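DNA damage response protein Rtt109, putative (Neosartorya fumigata, PDB 5ZB9) probably acetylates histone H3, transferring the acetyl group from acetyl-CoA, in a reaction linked to the DNA damage response. Local coordinates at residues A37-S49 with C245-F259. Sequence-based numbering, arbitrary orientation.
Sequences ALFAAPPGEEPES and CDNPNAPPRCLVPRF
Leu38 and Arg258 join two irregular backbones through one direct hydrogen bond, Arg258 N to Leu38 O at 2.8 Å, and Leu38 O also takes a CA-H contact from Pro257. Further links between the two segments run through water. One molecule bridges the carbonyls of Ala37 and Arg258; another is held by four partners, accepting from Ala40 N and Arg258 NE and donating to the carbonyls of Arg253 and Val256.

Phe39 and Leu38 carry most of the apolar contact. With CG of Phe39 anti to its carbonyl carbon (chi1 -61°), the ring lies beside Pro257, which covers one face, while the carbonyl oxygens of Cys254 and Leu255 sit at its edge. Phe39 CD1 comes 3.3 Å from Cys254 O, and Cys245 SG approaches obliquely, 4.6 Å from the ring centroid. Farther along, Leu38 CD2 meets Phe259 CE1 at 3.5 Å. At the other end Pro42 packs on Cys254 SG, and Pro43 CD touches CG and CD of the Pro251 ring, both at 4.1 Å.

The methyl of Ala40 lies over a face of the Arg253 guanidinium, and two waters in the plane of that group link NH1 to Ala41 O. Arg258 NH2 reaches Arg253 O at 3.1 Å, nearly straight at 172°, and both arginines form salt bridges to Asp272, which helps fix their rotation.

Thus the 37-49 connection between strands 22-35 and 50-61 is tied to the loop joining helices 241-244 and 266-272, with Leu38 and Phe259 resting on Thr88 of strand 86-96.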
loop_
_atom_site.group_PDB
_atom_site.type_symbol
_atom_site.label_atom_id
_atom_site.label_comp_id
_atom_site.label_asym_id
_atom_site.label_seq_id
_atom_site.Cartn_x
_atom_site.Cartn_y
_atom_site.Cartn_z
ATOM N N ALA A 37 4.175 15.223 -6.060
ATOM C CA ALA A 37 4.235 14.091 -6.977
ATOM C C ALA A 37 5.020 12.909 -6.394
ATOM O O ALA A 37 5.953 13.089 -5.606
ATOM C CB ALA A 37 4.854 14.523 -8.308
ATOM N N LEU A 38 4.629 11.703 -6.792
ATOM C CA LEU A 38 5.358 10.499 -6.425
ATOM C C LEU A 38 6.715 10.432 -7.123
ATOM O O LEU A 38 7.695 9.952 -6.556
ATOM C CB LEU A 38 4.536 9.251 -6.760
ATOM C CG LEU A 38 3.348 8.971 -5.846
ATOM C CD1 LEU A 38 2.586 7.746 -6.319
ATOM C CD2 LEU A 38 3.814 8.797 -4.409
ATOM N N PHE A 39 6.766 10.908 -8.360
ATOM C CA PHE A 39 8.018 10.920 -9.108
ATOM C C PHE A 39 8.569 12.333 -9.263
ATOM O O PHE A 39 7.829 13.262 -9.585
ATOM C CB PHE A 39 7.822 10.294 -10.486
ATOM C CG PHE A 39 7.380 8.868 -10.439
ATOM C CD1 PHE A 39 8.309 7.842 -10.475
ATOM C CD2 PHE A 39 6.031 8.549 -10.351
ATOM C CE1 PHE A 39 7.903 6.522 -10.427
ATOM C CE2 PHE A 39 5.617 7.234 -10.305
ATOM C CZ PHE A 39 6.550 6.219 -10.344
ATOM N N ALA A 40 9.864 12.489 -9.026
ATOM C CA ALA A 40 10.537 13.756 -9.290
ATOM C C ALA A 40 10.536 14.058 -10.792
ATOM O O ALA A 40 10.684 13.148 -11.621
ATOM C CB ALA A 40 11.962 13.732 -8.751
ATOM N N ALA A 41 10.356 15.333 -11.134
ATOM C CA ALA A 41 10.361 15.768 -12.529
ATOM C C ALA A 41 11.763 15.736 -13.106
ATOM O O ALA A 41 12.730 16.053 -12.413
ATOM C CB ALA A 41 9.780 17.171 -12.657
ATOM N N PRO A 42 11.881 15.344 -14.379
ATOM C CA PRO A 42 13.163 15.412 -15.085
ATOM C C PRO A 42 13.542 16.870 -15.317
ATOM O O PRO A 42 12.668 17.735 -15.208
ATOM C CB PRO A 42 12.885 14.694 -16.414
ATOM C CG PRO A 42 11.517 14.098 -16.281
ATOM C CD PRO A 42 10.792 14.899 -15.259
ATOM N N PRO A 43 14.817 17.149 -15.625
ATOM C CA PRO A 43 15.208 18.541 -15.888
ATOM C C PRO A 43 14.383 19.170 -17.013
ATOM O O PRO A 43 14.185 18.544 -18.055
ATOM C CB PRO A 43 16.681 18.427 -16.290
ATOM C CG PRO A 43 16.892 16.982 -16.641
ATOM C CD PRO A 43 15.942 16.213 -15.787
ATOM N N GLY A 44 13.879 20.378 -16.780
ATOM C CA GLY A 44 13.149 21.102 -17.802
ATOM C C GLY A 44 11.648 20.874 -17.829
ATOM O O GLY A 44 10.945 21.439 -18.670
ATOM N N GLU A 45 11.149 20.045 -16.919
ATOM C CA GLU A 45 9.722 19.765 -16.873
ATOM C C GLU A 45 9.160 20.034 -15.487
ATOM O O GLU A 45 9.898 20.100 -14.504
ATOM C CB GLU A 45 9.446 18.320 -17.287
ATOM C CG GLU A 45 10.234 17.878 -18.508
ATOM C CD GLU A 45 9.601 16.708 -19.224
ATOM O OE1 GLU A 45 8.373 16.527 -19.090
ATOM O OE2 GLU A 45 10.326 15.969 -19.924
ATOM N N GLU A 46 7.848 20.212 -15.414
ATOM C CA GLU A 46 7.180 20.360 -14.133
ATOM C C GLU A 46 6.729 18.989 -13.632
ATOM O O GLU A 46 6.570 18.058 -14.426
ATOM C CB GLU A 46 5.990 21.319 -14.254
ATOM C CG GLU A 46 6.385 22.783 -14.447
ATOM C CD GLU A 46 7.215 23.327 -13.290
ATOM O OE1 GLU A 46 6.854 23.072 -12.119
ATOM O OE2 GLU A 46 8.233 24.009 -13.553
ATOM N N PRO A 47 6.547 18.853 -12.310
ATOM C CA PRO A 47 6.029 17.610 -11.727
ATOM C C PRO A 47 4.603 17.324 -12.185
ATOM O O PRO A 47 3.869 18.260 -12.501
ATOM C CB PRO A 47 6.060 17.883 -10.220
ATOM C CG PRO A 47 6.997 19.015 -10.047
ATOM C CD PRO A 47 6.884 19.843 -11.276
ATOM N N GLU A 48 4.213 16.055 -12.216
ATOM C CA GLU A 48 2.847 15.714 -12.578
ATOM C C GLU A 48 1.896 16.187 -11.497
ATOM O O GLU A 48 2.189 16.078 -10.309
ATOM C CB GLU A 48 2.693 14.208 -12.810
ATOM C CG GLU A 48 3.571 13.693 -13.931
ATOM C CD GLU A 48 3.109 12.365 -14.490
ATOM O OE1 GLU A 48 1.986 11.934 -14.153
ATOM O OE2 GLU A 48 3.874 11.754 -15.272
ATOM N N SER A 49 0.769 16.745 -11.922
ATOM C CA SER A 49 -0.284 17.133 -11.002
ATOM C C SER A 49 -0.817 15.895 -10.285
ATOM O O SER A 49 -1.269 14.944 -10.926
ATOM C CB SER A 49 -1.409 17.849 -11.746
ATOM O OG SER A 49 -2.448 18.196 -10.845
ATOM N N CYS A 245 6.939 4.486 -15.608
ATOM C CA CYS A 245 7.637 5.670 -16.113
ATOM C C CYS A 245 7.574 5.813 -17.628
ATOM O O CYS A 245 7.850 4.870 -18.365
ATOM C CB CYS A 245 9.094 5.635 -15.675
ATOM S SG CYS A 245 9.279 5.561 -13.896
ATOM N N ASP A 246 7.223 7.009 -18.082
ATOM C CA ASP A 246 7.099 7.293 -19.508
ATOM C C ASP A 246 8.458 7.402 -20.190
ATOM O O ASP A 246 8.600 7.076 -21.368
ATOM C CB ASP A 246 6.310 8.582 -19.722
ATOM C CG ASP A 246 6.953 9.775 -19.034
ATOM O OD1 ASP A 246 6.733 9.951 -17.810
ATOM O OD2 ASP A 246 7.678 10.536 -19.716
ATOM N N ASN A 247 9.454 7.865 -19.443
ATOM C CA ASN A 247 10.798 8.024 -19.971
ATOM C C ASN A 247 11.811 7.252 -19.143
ATOM O O ASN A 247 12.374 7.779 -18.187
ATOM C CB ASN A 247 11.177 9.504 -20.024
ATOM C CG ASN A 247 12.571 9.736 -20.590
ATOM O OD1 ASN A 247 13.203 8.826 -21.139
ATOM N ND2 ASN A 247 13.057 10.966 -20.456
ATOM N N PRO A 248 12.057 5.995 -19.523
ATOM C CA PRO A 248 13.002 5.098 -18.846
ATOM C C PRO A 248 14.450 5.556 -18.987
ATOM O O PRO A 248 15.356 4.934 -18.417
ATOM C CB PRO A 248 12.790 3.760 -19.560
ATOM C CG PRO A 248 11.456 3.887 -20.218
ATOM C CD PRO A 248 11.332 5.313 -20.604
ATOM N N ASN A 249 14.663 6.627 -19.748
ATOM C CA ASN A 249 16.006 7.150 -19.967
ATOM C C ASN A 249 16.259 8.424 -19.175
ATOM O O ASN A 249 17.368 8.956 -19.188
ATOM C CB ASN A 249 16.248 7.401 -21.456
ATOM C CG ASN A 249 16.629 6.137 -22.207
ATOM O OD1 ASN A 249 16.356 5.024 -21.754
ATOM N ND2 ASN A 249 17.267 6.303 -23.361
ATOM N N ALA A 250 15.228 8.904 -18.482
ATOM C CA ALA A 250 15.369 10.038 -17.573
ATOM C C ALA A 250 16.344 9.677 -16.442
ATOM O O ALA A 250 16.655 8.499 -16.249
ATOM C CB ALA A 250 14.008 10.435 -17.024
ATOM N N PRO A 251 16.861 10.682 -15.708
ATOM C CA PRO A 251 17.801 10.349 -14.625
ATOM C C PRO A 251 17.159 9.457 -13.561
ATOM O O PRO A 251 15.959 9.591 -13.307
ATOM C CB PRO A 251 18.165 11.714 -14.038
ATOM C CG PRO A 251 17.825 12.692 -15.099
ATOM C CD PRO A 251 16.652 12.133 -15.824
ATOM N N PRO A 252 17.945 8.554 -12.954
ATOM C CA PRO A 252 17.410 7.575 -11.998
ATOM C C PRO A 252 16.544 8.212 -10.907
ATOM O O PRO A 252 15.567 7.598 -10.489
ATOM C CB PRO A 252 18.671 6.947 -11.402
ATOM C CG PRO A 252 19.698 7.105 -12.468
ATOM C CD PRO A 252 19.398 8.404 -13.143
ATOM N N ARG A 253 16.871 9.430 -10.484
ATOM C CA ARG A 253 16.114 10.102 -9.429
ATOM C C ARG A 253 14.650 10.338 -9.799
ATOM O O ARG A 253 13.838 10.669 -8.937
ATOM C CB ARG A 253 16.773 11.438 -9.062
ATOM C CG ARG A 253 16.702 12.516 -10.140
ATOM C CD ARG A 253 17.303 13.821 -9.635
ATOM N NE ARG A 253 16.712 14.201 -8.362
ATOM C CZ ARG A 253 15.636 14.967 -8.247
ATOM N NH1 ARG A 253 15.051 15.453 -9.337
ATOM N NH2 ARG A 253 15.147 15.252 -7.045
ATOM N N CYS A 254 14.322 10.174 -11.077
ATOM C CA CYS A 254 12.964 10.400 -11.567
ATOM C C CYS A 254 12.184 9.104 -11.734
ATOM O O CYS A 254 10.983 9.125 -11.995
ATOM C CB CYS A 254 12.990 11.133 -12.915
ATOM S SG CYS A 254 13.974 12.645 -12.966
ATOM N N LEU A 255 12.876 7.979 -11.597
ATOM C CA LEU A 255 12.311 6.694 -11.974
ATOM C C LEU A 255 11.763 5.892 -10.792
ATOM O O LEU A 255 11.153 4.852 -10.992
ATOM C CB LEU A 255 13.369 5.874 -12.712
ATOM C CG LEU A 255 13.975 6.599 -13.919
ATOM C CD1 LEU A 255 14.954 5.702 -14.668
ATOM C CD2 LEU A 255 12.881 7.114 -14.849
ATOM N N VAL A 256 11.984 6.383 -9.572
ATOM C CA VAL A 256 11.559 5.692 -8.349
ATOM C C VAL A 256 10.520 6.501 -7.564
ATOM O O VAL A 256 10.701 7.694 -7.348
ATOM C CB VAL A 256 12.761 5.414 -7.436
ATOM C CG1 VAL A 256 12.337 4.624 -6.215
ATOM C CG2 VAL A 256 13.843 4.678 -8.203
ATOM N N PRO A 257 9.425 5.860 -7.131
ATOM C CA PRO A 257 8.397 6.656 -6.447
ATOM C C PRO A 257 8.779 7.008 -5.009
ATOM O O PRO A 257 9.415 6.213 -4.330
ATOM C CB PRO A 257 7.172 5.740 -6.484
ATOM C CG PRO A 257 7.744 4.362 -6.514
ATOM C CD PRO A 257 9.030 4.448 -7.285
ATOM N N ARG A 258 8.383 8.191 -4.554
ATOM C CA ARG A 258 8.759 8.664 -3.225
ATOM C C ARG A 258 7.584 8.656 -2.240
ATOM O O ARG A 258 6.782 9.582 -2.207
ATOM C CB ARG A 258 9.363 10.067 -3.336
ATOM C CG ARG A 258 10.663 10.086 -4.138
ATOM C CD ARG A 258 10.902 11.405 -4.855
ATOM N NE ARG A 258 12.116 11.365 -5.673
ATOM C CZ ARG A 258 13.301 11.823 -5.277
ATOM N NH1 ARG A 258 13.442 12.364 -4.072
ATOM N NH2 ARG A 258 14.348 11.736 -6.084
ATOM N N PHE A 259 7.499 7.596 -1.441
ATOM C CA PHE A 259 6.429 7.421 -0.460
ATOM C C PHE A 259 6.886 7.844 0.938
ATOM O O PHE A 259 8.087 7.851 1.215
ATOM C CB PHE A 259 5.969 5.956 -0.434
ATOM C CG PHE A 259 5.344 5.489 -1.714
ATOM C CD1 PHE A 259 4.094 5.955 -2.102
ATOM C CD2 PHE A 259 5.994 4.570 -2.523
ATOM C CE1 PHE A 259 3.509 5.525 -3.282
ATOM C CE2 PHE A 259 5.413 4.129 -3.707
ATOM C CZ PHE A 259 4.167 4.608 -4.086
HETATM O O HOH W 1 6.302 12.159 -3.022
HETATM O O HOH W 2 11.354 10.115 -8.075
HETATM O O HOH W 3 13.088 17.188 -9.827
HETATM O O HOH W 4 15.624 15.737 -12.200
#